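Local structure of uncharacterized protein Rv2277c (Mycobacterium tuberculosis, 5VUG) at residues A[228-231]-A[232-236]; A[202-205]-A[206-210]; A[190-193]-A[194-198]; A[32-36]-A[37-41]. The protein is uncharacterised, but carries a TIM-barrel domain of the glycerophosphodiester phosphodiesterase family and so probably hydrolyses phosphoric diesters. One frame throughout, in Å; residues are numbered along the deposited sequence.

All four contacts are local, each made round a turn or at a helix end. Interaction 3 is a surface loop; interactions 1 and 4 mix buried with exposed residues, and interaction 2 buried with partly exposed ones. Interactions 1 and 2 touch, at the two ends of the hairpin of strands 208-215 and 220-227. Interactions 1 and 3 share helix 232-239, one capping its start, the other tied to it by the Cys192-Cys237 disulfide. Interaction 4 stands apart, its nearest atoms about 13 Å from interaction 2. Hydrogen bonds make a capping box in interaction 1 and a Schellman motif in interaction 4; interaction 2 relies on aliphatic, aromatic and charge proximity, interaction 3 on a cis proline.

Interaction 1: residues A[228-231]-A[232-236]; sequences ELWD and EASVD
The Trp230 indole is met obliquely on its six-membered ring by Val235, whose CG2 lies 3.9 Å from Trp230 CE3, the two side chains crossing at about a right angle. Ser234 OG comes equally obliquely to the same CE3 corner. The other flat group, the Asp231 carboxylate, is used through a single oxygen: OD1 takes the backbone N-H of Ser234 nearly head-on to its C-O bond, with Ser234 N 2.9 Å from Asp231 OD1. The carboxylate reaches it with CG between the backbone N and the carbonyl carbon (chi1 53°). Ser234 is folded the same way (chi1 65°), and its OG accepts from Asp231 N at 3.1 Å. The two reciprocal bonds make a capping box at the N-terminus of helix 232-239, with Asp231 as N-cap. The hydroxyl also spends its own proton: Ser234 OG donates to a lone pair of Leu229 O, in the carbonyl plane, at 2.8 Å. Beside the box, Val235 N donates to Asp231 O at 3.0 Å, the first four-residue bond of the helix. Beyond the two segments, the indole NE1 is held by Phe204 O at the end of strand 201-205, and Phe238 further along the helix meets the indole edge-to-face. Ser234 is buried, yet its hydroxyl both donates and accepts, so the polar group is paid for in the interior. A carboxylate at this helix start, accepting the N-H of Ser234, would probably be steadied in its charged form by the helix dipole.

Interaction 2: residues A[202-205]-A[206-210]; sequences AGFE and LHRDV
Arg208 leans on Phe204 with the first part of its side chain and on Glu205 with the middle. Its CB is 3.9 Å from Phe204 CE2, and CG comes obliquely to 3.8 Å from the same CE2, the two side chains crossing at about a right angle. CG is anti to the backbone N (chi1 -173°), and a bend at chi2 (71°) then turns the chain alongside Glu205, both pointing the same way. There Arg208 CD lies 3.9 Å from Glu205 OE1. Arg208 NE follows, 4.1 Å from Glu205 OE1, and the carboxylate oxygen stands well out of the guanidinium plane, so opposite charges are near without an N-H aimed across. NE instead forms a salt bridge with Glu214 of the second subunit, and NH2 bonds to the backbone of Glu215 there. Glu205 OE1 has its own salt bridge to Arg176, and also lies 4.1 Å above the plane of the Phe204 ring, over its centre. A glycerol molecule is bound about 4 Å from the Glu205 side chain. Barrel strand 201-205, paired in parallel with strand 245-249 and flanked by helix 176-189, here passes the chain to strand 208-215 of the hairpin, against which the second subunit packs.

Interaction 3: residues A[190-193]-A[194-198]; sequences HHCD and PQPDP
A cis peptide bond joins Asp193 to Pro194 and draws their CA atoms to 3.0 Å, immediately after an inverse gamma turn centred on Cys192. That turn is closed by a weak bond, Asp193 N to His191 O at 3.1 Å. Together the two bends turn the loop back along helix 176-189 and on toward strand 201-205 of the TIM barrel. The side chain of Asp193 stands with CG anti to the backbone N (chi1 -175°), which brings Asp193 OD1 to 3.1 Å from Pro194 CA, beside the backbone of the proline. As a consequence of the cis geometry, the ring carbon CD of Pro194 lies on the same side of the peptide bond as Asp193 O. The backbone is tied down by side chains of helix 176-189: Arg182 reaches the carbonyl oxygens of both Pro194 and Gln195, and Asn185 takes that of Asp193. Cys192 makes the covalent tie, a disulfide to Cys237 that joins this surface loop to helix 232-239. Its sulfur also brushes the ring of the second proline along, an apolar contact, Cys192 SG to Pro196 CD at 4.2 Å.

Interaction 4: residues A[32-36]-A[37-41]; sequences TNAVA and AGVDG
Ala37 N to Asn33 O and Gly38 N to Val35 O, both 2.9 Å, link the last turn of helix 28-36 to the residues that leave it. The first keeps the helical spacing of four residues. The second spans three, and its donor stands above the carbonyl plane of Val35, 59° out of it, instead of on a lone pair. Val35 O has another partner: a water donates to it at 2.9 Å and also donates to Val39 O at 2.8 Å, bridging the helix end to the departing chain. Ala34 O receives two weak bonds, one from Ala37 N and one, nearly straight, from Val39 N. The bond from Val39 N to Ala34 O, 3.4 Å long and spanning five residues, together with the shorter one from Gly38 N, makes a Schellman motif, a common way for an alpha-helix to end. Gly38 is its pivot: its phi is positive (88°), a backbone setting readily taken by glycine. The reversal brings Val39 back against the helix. Val39 CG1 is anti to the carbonyl carbon (chi1 -54°) and CG2 takes the place between the backbone N and that carbon, a setting that turns both methyls to one oxygen, Val39 CG1 at 3.4 Å and Val39 CG2 at 3.5 Å from Ala34 O. An apolar touch completes the closure, Ala34 CB to Val39 CG2 at 4.3 Å. Further in, Ala34 and Val39 both rest on Ala15 of barrel strand 12-16, and Pro273, at the start of helix 273-277, packs on Ala37 and Val39.

Interaction 1: residues A[228-231]-A[232-236]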
loop_
_atom_site.group_PDB
_atom_site.type_symbol
_atom_site.label_atom_id
_atom_site.label_comp_id
_atom_site.label_asym_id
_atom_site.label_seq_id
_atom_site.Cartn_x
_atom_site.Cartn_y
_atom_site.Cartn_z
ATOM N N GLU A 228 -1.061 3.593 9.322
ATOM C CA GLU A 228 -1.698 3.527 10.638
ATOM C C GLU A 228 -3.044 2.829 10.443
ATOM O O GLU A 228 -4.045 3.463 10.092
ATOM C CB GLU A 228 -1.836 4.936 11.207
ATOM C CG GLU A 228 -0.489 5.638 11.337
ATOM C CD GLU A 228 -0.604 7.068 11.854
ATOM O OE1 GLU A 228 -1.653 7.422 12.440
ATOM O OE2 GLU A 228 0.363 7.834 11.681
ATOM N N LEU A 229 -3.067 1.514 10.675
ATOM C CA LEU A 229 -4.152 0.669 10.184
ATOM C C LEU A 229 -5.260 0.410 11.193
ATOM O O LEU A 229 -6.341 -0.037 10.790
ATOM C CB LEU A 229 -3.593 -0.674 9.708
ATOM C CG LEU A 229 -2.666 -0.531 8.498
ATOM C CD1 LEU A 229 -1.924 -1.838 8.280
ATOM C CD2 LEU A 229 -3.447 -0.128 7.244
ATOM N N TRP A 230 -5.022 0.659 12.479
ATOM C CA TRP A 230 -6.029 0.431 13.507
ATOM C C TRP A 230 -6.779 1.728 13.770
ATOM O O TRP A 230 -6.177 2.726 14.184
ATOM C CB TRP A 230 -5.388 -0.059 14.807
ATOM C CG TRP A 230 -4.807 -1.454 14.771
ATOM C CD1 TRP A 230 -3.493 -1.794 14.955
ATOM C CD2 TRP A 230 -5.517 -2.689 14.573
ATOM N NE1 TRP A 230 -3.343 -3.162 14.878
ATOM C CE2 TRP A 230 -4.568 -3.733 14.644
ATOM C CE3 TRP A 230 -6.861 -3.012 14.342
ATOM C CZ2 TRP A 230 -4.919 -5.078 14.482
ATOM C CZ3 TRP A 230 -7.210 -4.348 14.180
ATOM C CH2 TRP A 230 -6.242 -5.365 14.253
ATOM N N ASP A 231 -8.088 1.707 13.525
ATOM C CA ASP A 231 -9.001 2.794 13.852
ATOM C C ASP A 231 -10.324 2.167 14.280
ATOM O O ASP A 231 -10.466 0.940 14.294
ATOM C CB ASP A 231 -9.122 3.814 12.705
ATOM C CG ASP A 231 -9.485 3.180 11.366
ATOM O OD1 ASP A 231 -10.205 2.161 11.323
ATOM O OD2 ASP A 231 -9.059 3.732 10.331
ATOM N N GLU A 232 -11.297 3.005 14.646
ATOM C CA GLU A 232 -12.573 2.461 15.099
ATOM C C GLU A 232 -13.184 1.541 14.048
ATOM O O GLU A 232 -13.685 0.460 14.375
ATOM C CB GLU A 232 -13.544 3.580 15.476
ATOM C CG GLU A 232 -14.721 3.074 16.304
ATOM C CD GLU A 232 -15.744 4.156 16.614
ATOM O OE1 GLU A 232 -16.960 3.850 16.608
ATOM O OE2 GLU A 232 -15.330 5.309 16.864
ATOM N N ALA A 233 -13.101 1.928 12.771
ATOM C CA ALA A 233 -13.735 1.135 11.721
ATOM C C ALA A 233 -13.064 -0.223 11.553
ATOM O O ALA A 233 -13.747 -1.243 11.417
ATOM C CB ALA A 233 -13.735 1.904 10.402
ATOM N N SER A 234 -11.731 -0.261 11.548
ATOM C CA SER A 234 -11.069 -1.543 11.340
ATOM C C SER A 234 -11.185 -2.447 12.562
ATOM O O SER A 234 -11.307 -3.667 12.410
ATOM C CB SER A 234 -9.620 -1.360 10.878
ATOM O OG SER A 234 -8.819 -0.755 11.867
ATOM N N VAL A 235 -11.169 -1.883 13.773
ATOM C CA VAL A 235 -11.404 -2.709 14.958
ATOM C C VAL A 235 -12.787 -3.347 14.887
ATOM O O VAL A 235 -12.950 -4.552 15.111
ATOM C CB VAL A 235 -11.209 -1.892 16.249
ATOM C CG1 VAL A 235 -11.663 -2.700 17.460
ATOM C CG2 VAL A 235 -9.751 -1.489 16.404
ATOM N N ASP A 236 -13.801 -2.547 14.545
ATOM C CA ASP A 236 -15.156 -3.075 14.429
ATOM C C ASP A 236 -15.249 -4.157 13.360
ATOM O O ASP A 236 -15.955 -5.157 13.542
ATOM C CB ASP A 236 -16.144 -1.949 14.138
ATOM C CG ASP A 236 -17.539 -2.470 13.798
ATOM O OD1 ASP A 236 -17.825 -2.724 12.602
ATOM O OD2 ASP A 236 -18.347 -2.650 14.735
#

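Interaction 2: residues A[202-205]-A[206-210]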
loop_
_atom_site.group_PDB
_atom_site.type_symbol
_atom_site.label_atom_id
_atom_site.label_comp_id
_atom_site.label_asym_id
_atom_site.label_seq_id
_atom_site.Cartn_x
_atom_site.Cartn_y
_atom_site.Cartn_z
ATOM N N ALA A 202 -5.607 -11.476 16.512
ATOM C CA ALA A 202 -4.871 -10.865 15.415
ATOM C C ALA A 202 -4.098 -9.686 15.978
ATOM O O ALA A 202 -4.514 -9.086 16.969
ATOM C CB ALA A 202 -5.811 -10.360 14.318
ATOM N N GLY A 203 -2.966 -9.358 15.349
ATOM C CA GLY A 203 -2.161 -8.238 15.801
ATOM C C GLY A 203 -1.450 -7.544 14.657
ATOM O O GLY A 203 -1.219 -8.128 13.597
ATOM N N PHE A 204 -1.125 -6.268 14.876
ATOM C CA PHE A 204 -0.356 -5.512 13.897
ATOM C C PHE A 204 0.119 -4.236 14.567
ATOM O O PHE A 204 -0.525 -3.751 15.498
ATOM C CB PHE A 204 -1.187 -5.154 12.656
ATOM C CG PHE A 204 -0.378 -5.075 11.395
ATOM C CD1 PHE A 204 -0.006 -6.228 10.723
ATOM C CD2 PHE A 204 0.002 -3.850 10.874
ATOM C CE1 PHE A 204 0.739 -6.161 9.554
ATOM C CE2 PHE A 204 0.749 -3.772 9.701
ATOM C CZ PHE A 204 1.115 -4.934 9.043
ATOM N N GLU A 205 1.243 -3.705 14.075
ATOM C CA GLU A 205 1.791 -2.441 14.555
ATOM C C GLU A 205 0.795 -1.298 14.385
ATOM O O GLU A 205 0.022 -1.254 13.426
ATOM C CB GLU A 205 3.054 -2.081 13.760
ATOM C CG GLU A 205 4.324 -2.815 14.164
ATOM C CD GLU A 205 4.407 -4.256 13.683
ATOM O OE1 GLU A 205 3.514 -4.727 12.953
ATOM O OE2 GLU A 205 5.395 -4.928 14.052
ATOM N N LEU A 206 0.839 -0.347 15.329
ATOM C CA LEU A 206 0.064 0.887 15.196
ATOM C C LEU A 206 0.586 1.765 14.069
ATOM O O LEU A 206 -0.188 2.523 13.467
ATOM C CB LEU A 206 0.106 1.685 16.501
ATOM C CG LEU A 206 -1.070 1.559 17.465
ATOM C CD1 LEU A 206 -1.391 0.109 17.732
ATOM C CD2 LEU A 206 -0.776 2.317 18.764
ATOM N N HIS A 207 1.892 1.704 13.795
ATOM C CA HIS A 207 2.529 2.426 12.701
ATOM C C HIS A 207 3.462 1.456 12.003
ATOM O O HIS A 207 4.282 0.808 12.658
ATOM C CB HIS A 207 3.387 3.569 13.234
ATOM C CG HIS A 207 2.705 4.401 14.263
ATOM N ND1 HIS A 207 1.968 5.520 13.945
ATOM C CD2 HIS A 207 2.648 4.280 15.610
ATOM C CE1 HIS A 207 1.485 6.053 15.052
ATOM N NE2 HIS A 207 1.883 5.320 16.076
ATOM N N ARG A 208 3.358 1.367 10.678
ATOM C CA ARG A 208 4.135 0.382 9.935
ATOM C C ARG A 208 4.603 0.978 8.618
ATOM O O ARG A 208 3.782 1.414 7.804
ATOM C CB ARG A 208 3.307 -0.881 9.679
ATOM C CG ARG A 208 4.113 -2.024 9.057
ATOM C CD ARG A 208 5.094 -2.623 10.060
ATOM N NE ARG A 208 5.673 -3.873 9.569
ATOM C CZ ARG A 208 6.968 -4.079 9.344
ATOM N NH1 ARG A 208 7.858 -3.118 9.573
ATOM N NH2 ARG A 208 7.378 -5.261 8.900
ATOM N N ASP A 209 5.917 0.966 8.394
ATOM C CA ASP A 209 6.448 1.355 7.091
ATOM C C ASP A 209 6.142 0.267 6.068
ATOM O O ASP A 209 6.446 -0.911 6.286
ATOM C CB ASP A 209 7.963 1.533 7.165
ATOM C CG ASP A 209 8.371 2.766 7.922
ATOM O OD1 ASP A 209 7.585 3.737 7.963
ATOM O OD2 ASP A 209 9.490 2.763 8.470
ATOM N N VAL A 210 5.538 0.660 4.944
ATOM C CA VAL A 210 5.272 -0.252 3.840
ATOM C C VAL A 210 5.688 0.417 2.538
ATOM O O VAL A 210 5.969 1.614 2.485
ATOM C CB VAL A 210 3.797 -0.704 3.778
ATOM C CG1 VAL A 210 3.425 -1.464 5.043
ATOM C CG2 VAL A 210 2.873 0.482 3.567
#

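Interaction 3: residues A[190-193]-A[194-198]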
loop_
_atom_site.group_PDB
_atom_site.type_symbol
_atom_site.label_atom_id
_atom_site.label_comp_id
_atom_site.label_asym_id
_atom_site.label_seq_id
_atom_site.Cartn_x
_atom_site.Cartn_y
_atom_site.Cartn_z
ATOM N N HIS A 190 -12.343 0.148 2.215
ATOM C CA HIS A 190 -13.434 0.154 3.191
ATOM C C HIS A 190 -14.276 -1.120 3.170
ATOM O O HIS A 190 -15.442 -1.099 3.571
ATOM C CB HIS A 190 -14.300 1.418 3.085
ATOM C CG HIS A 190 -13.506 2.659 2.819
ATOM N ND1 HIS A 190 -12.713 3.257 3.775
ATOM C CD2 HIS A 190 -13.360 3.400 1.694
ATOM C CE1 HIS A 190 -12.123 4.319 3.255
ATOM N NE2 HIS A 190 -12.498 4.428 1.993
ATOM N N HIS A 191 -13.705 -2.235 2.724
ATOM C CA HIS A 191 -14.374 -3.530 2.754
ATOM C C HIS A 191 -13.759 -4.421 3.822
ATOM O O HIS A 191 -12.531 -4.518 3.937
ATOM C CB HIS A 191 -14.264 -4.239 1.408
ATOM C CG HIS A 191 -15.099 -3.618 0.335
ATOM N ND1 HIS A 191 -14.582 -2.754 -0.605
ATOM C CD2 HIS A 191 -16.420 -3.726 0.064
ATOM C CE1 HIS A 191 -15.548 -2.363 -1.417
ATOM N NE2 HIS A 191 -16.673 -2.938 -1.033
ATOM N N CYS A 192 -14.626 -5.086 4.589
ATOM C CA CYS A 192 -14.203 -6.012 5.637
ATOM C C CYS A 192 -14.031 -7.381 4.986
ATOM O O CYS A 192 -14.893 -8.261 5.054
ATOM C CB CYS A 192 -15.211 -6.016 6.783
ATOM S SG CYS A 192 -14.684 -6.914 8.268
ATOM N N ASP A 193 -12.878 -7.544 4.327
ATOM C CA ASP A 193 -12.591 -8.674 3.460
ATOM C C ASP A 193 -11.123 -9.033 3.675
ATOM O O ASP A 193 -10.257 -8.142 3.626
ATOM C CB ASP A 193 -12.818 -8.242 2.009
ATOM C CG ASP A 193 -12.673 -9.384 1.021
ATOM O OD1 ASP A 193 -12.941 -10.544 1.396
ATOM O OD2 ASP A 193 -12.288 -9.120 -0.139
ATOM N N PRO A 194 -10.799 -10.312 3.930
ATOM C CA PRO A 194 -11.735 -11.430 4.095
ATOM C C PRO A 194 -12.561 -11.300 5.372
ATOM O O PRO A 194 -12.300 -10.410 6.183
ATOM C CB PRO A 194 -10.812 -12.651 4.165
ATOM C CG PRO A 194 -9.530 -12.122 4.677
ATOM C CD PRO A 194 -9.398 -10.734 4.110
ATOM N N GLN A 195 -13.563 -12.156 5.535
ATOM C CA GLN A 195 -14.402 -12.075 6.713
ATOM C C GLN A 195 -13.580 -12.388 7.960
ATOM O O GLN A 195 -12.528 -13.030 7.880
ATOM C CB GLN A 195 -15.572 -13.044 6.592
ATOM C CG GLN A 195 -16.675 -12.548 5.667
ATOM C CD GLN A 195 -17.669 -13.639 5.326
ATOM O OE1 GLN A 195 -18.697 -13.789 5.986
ATOM N NE2 GLN A 195 -17.363 -14.413 4.291
ATOM N N PRO A 196 -14.026 -11.919 9.127
ATOM C CA PRO A 196 -13.319 -12.255 10.367
ATOM C C PRO A 196 -13.214 -13.759 10.546
ATOM O O PRO A 196 -14.033 -14.531 10.036
ATOM C CB PRO A 196 -14.204 -11.638 11.455
ATOM C CG PRO A 196 -14.901 -10.516 10.773
ATOM C CD PRO A 196 -15.131 -10.973 9.360
ATOM N N ASP A 197 -12.181 -14.174 11.270
ATOM C CA ASP A 197 -11.989 -15.580 11.581
ATOM C C ASP A 197 -12.390 -15.780 13.034
ATOM O O ASP A 197 -11.649 -15.355 13.933
ATOM C CB ASP A 197 -10.526 -15.961 11.372
ATOM C CG ASP A 197 -10.313 -17.461 11.319
ATOM O OD1 ASP A 197 -11.265 -18.213 11.609
ATOM O OD2 ASP A 197 -9.194 -17.888 10.976
ATOM N N PRO A 198 -13.529 -16.411 13.314
ATOM C CA PRO A 198 -14.116 -16.325 14.658
ATOM C C PRO A 198 -13.181 -16.778 15.769
ATOM O O PRO A 198 -12.518 -17.812 15.675
ATOM C CB PRO A 198 -15.342 -17.235 14.561
ATOM C CG PRO A 198 -15.732 -17.148 13.116
ATOM C CD PRO A 198 -14.436 -17.075 12.359
#

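Interaction 4: residues A[32-36]-A[37-41]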
loop_
_atom_site.group_PDB
_atom_site.type_symbol
_atom_site.label_atom_id
_atom_site.label_comp_id
_atom_site.label_asym_id
_atom_site.label_seq_id
_atom_site.Cartn_x
_atom_site.Cartn_y
_atom_site.Cartn_z
ATOM N N THR A 32 9.610 -12.460 35.611
ATOM C CA THR A 32 9.189 -12.265 36.997
ATOM C C THR A 32 8.914 -10.794 37.274
ATOM O O THR A 32 7.925 -10.443 37.938
ATOM C CB THR A 32 10.272 -12.790 37.944
ATOM O OG1 THR A 32 10.438 -14.201 37.750
ATOM C CG2 THR A 32 9.894 -12.535 39.401
ATOM N N ASN A 33 9.784 -9.918 36.770
ATOM C CA ASN A 33 9.586 -8.493 36.987
ATOM C C ASN A 33 8.363 -7.980 36.244
ATOM O O ASN A 33 7.662 -7.101 36.755
ATOM C CB ASN A 33 10.846 -7.722 36.609
ATOM C CG ASN A 33 11.871 -7.711 37.728
ATOM O OD1 ASN A 33 12.849 -8.456 37.710
ATOM N ND2 ASN A 33 11.645 -6.865 38.709
ATOM N N ALA A 34 8.079 -8.531 35.056
ATOM C CA ALA A 34 6.902 -8.111 34.303
ATOM C C ALA A 34 5.616 -8.485 35.034
ATOM O O ALA A 34 4.691 -7.666 35.126
ATOM C CB ALA A 34 6.932 -8.719 32.896
ATOM N N VAL A 35 5.543 -9.709 35.571
ATOM C CA VAL A 35 4.403 -10.089 36.410
ATOM C C VAL A 35 4.242 -9.102 37.560
ATOM O O VAL A 35 3.139 -8.618 37.835
ATOM C CB VAL A 35 4.555 -11.535 36.922
ATOM C CG1 VAL A 35 3.404 -11.894 37.856
ATOM C CG2 VAL A 35 4.626 -12.527 35.765
ATOM N N ALA A 36 5.348 -8.785 38.247
ATOM C CA ALA A 36 5.299 -7.876 39.387
ATOM C C ALA A 36 4.844 -6.476 38.986
ATOM O O ALA A 36 4.274 -5.750 39.816
ATOM C CB ALA A 36 6.672 -7.819 40.052
ATOM N N ALA A 37 5.081 -6.084 37.727
ATOM C CA ALA A 37 4.633 -4.798 37.206
ATOM C C ALA A 37 3.180 -4.810 36.749
ATOM O O ALA A 37 2.709 -3.803 36.211
ATOM C CB ALA A 37 5.542 -4.324 36.061
ATOM N N GLY A 38 2.465 -5.915 36.929
ATOM C CA GLY A 38 1.036 -5.928 36.695
ATOM C C GLY A 38 0.590 -6.228 35.285
ATOM O O GLY A 38 -0.571 -5.954 34.956
ATOM N N VAL A 39 1.454 -6.796 34.441
ATOM C CA VAL A 39 1.033 -7.067 33.064
ATOM C C VAL A 39 -0.077 -8.117 33.037
ATOM O O VAL A 39 -0.235 -8.938 33.952
ATOM C CB VAL A 39 2.210 -7.470 32.163
ATOM C CG1 VAL A 39 3.318 -6.418 32.242
ATOM C CG2 VAL A 39 2.701 -8.877 32.512
ATOM N N ASP A 40 -0.862 -8.082 31.956
ATOM C CA ASP A 40 -1.974 -8.996 31.728
ATOM C C ASP A 40 -1.636 -10.113 30.750
ATOM O O ASP A 40 -2.443 -11.033 30.574
ATOM C CB ASP A 40 -3.164 -8.214 31.158
ATOM C CG ASP A 40 -3.542 -7.031 32.021
ATOM O OD1 ASP A 40 -4.034 -7.258 33.147
ATOM O OD2 ASP A 40 -3.315 -5.879 31.589
ATOM N N GLY A 41 -0.497 -10.039 30.087
ATOM C CA GLY A 41 -0.102 -11.080 29.158
ATOM C C GLY A 41 1.396 -11.030 28.987
ATOM O O GLY A 41 2.032 -10.009 29.274
HETATM O O HOH W 1 0.678 -9.495 36.573
#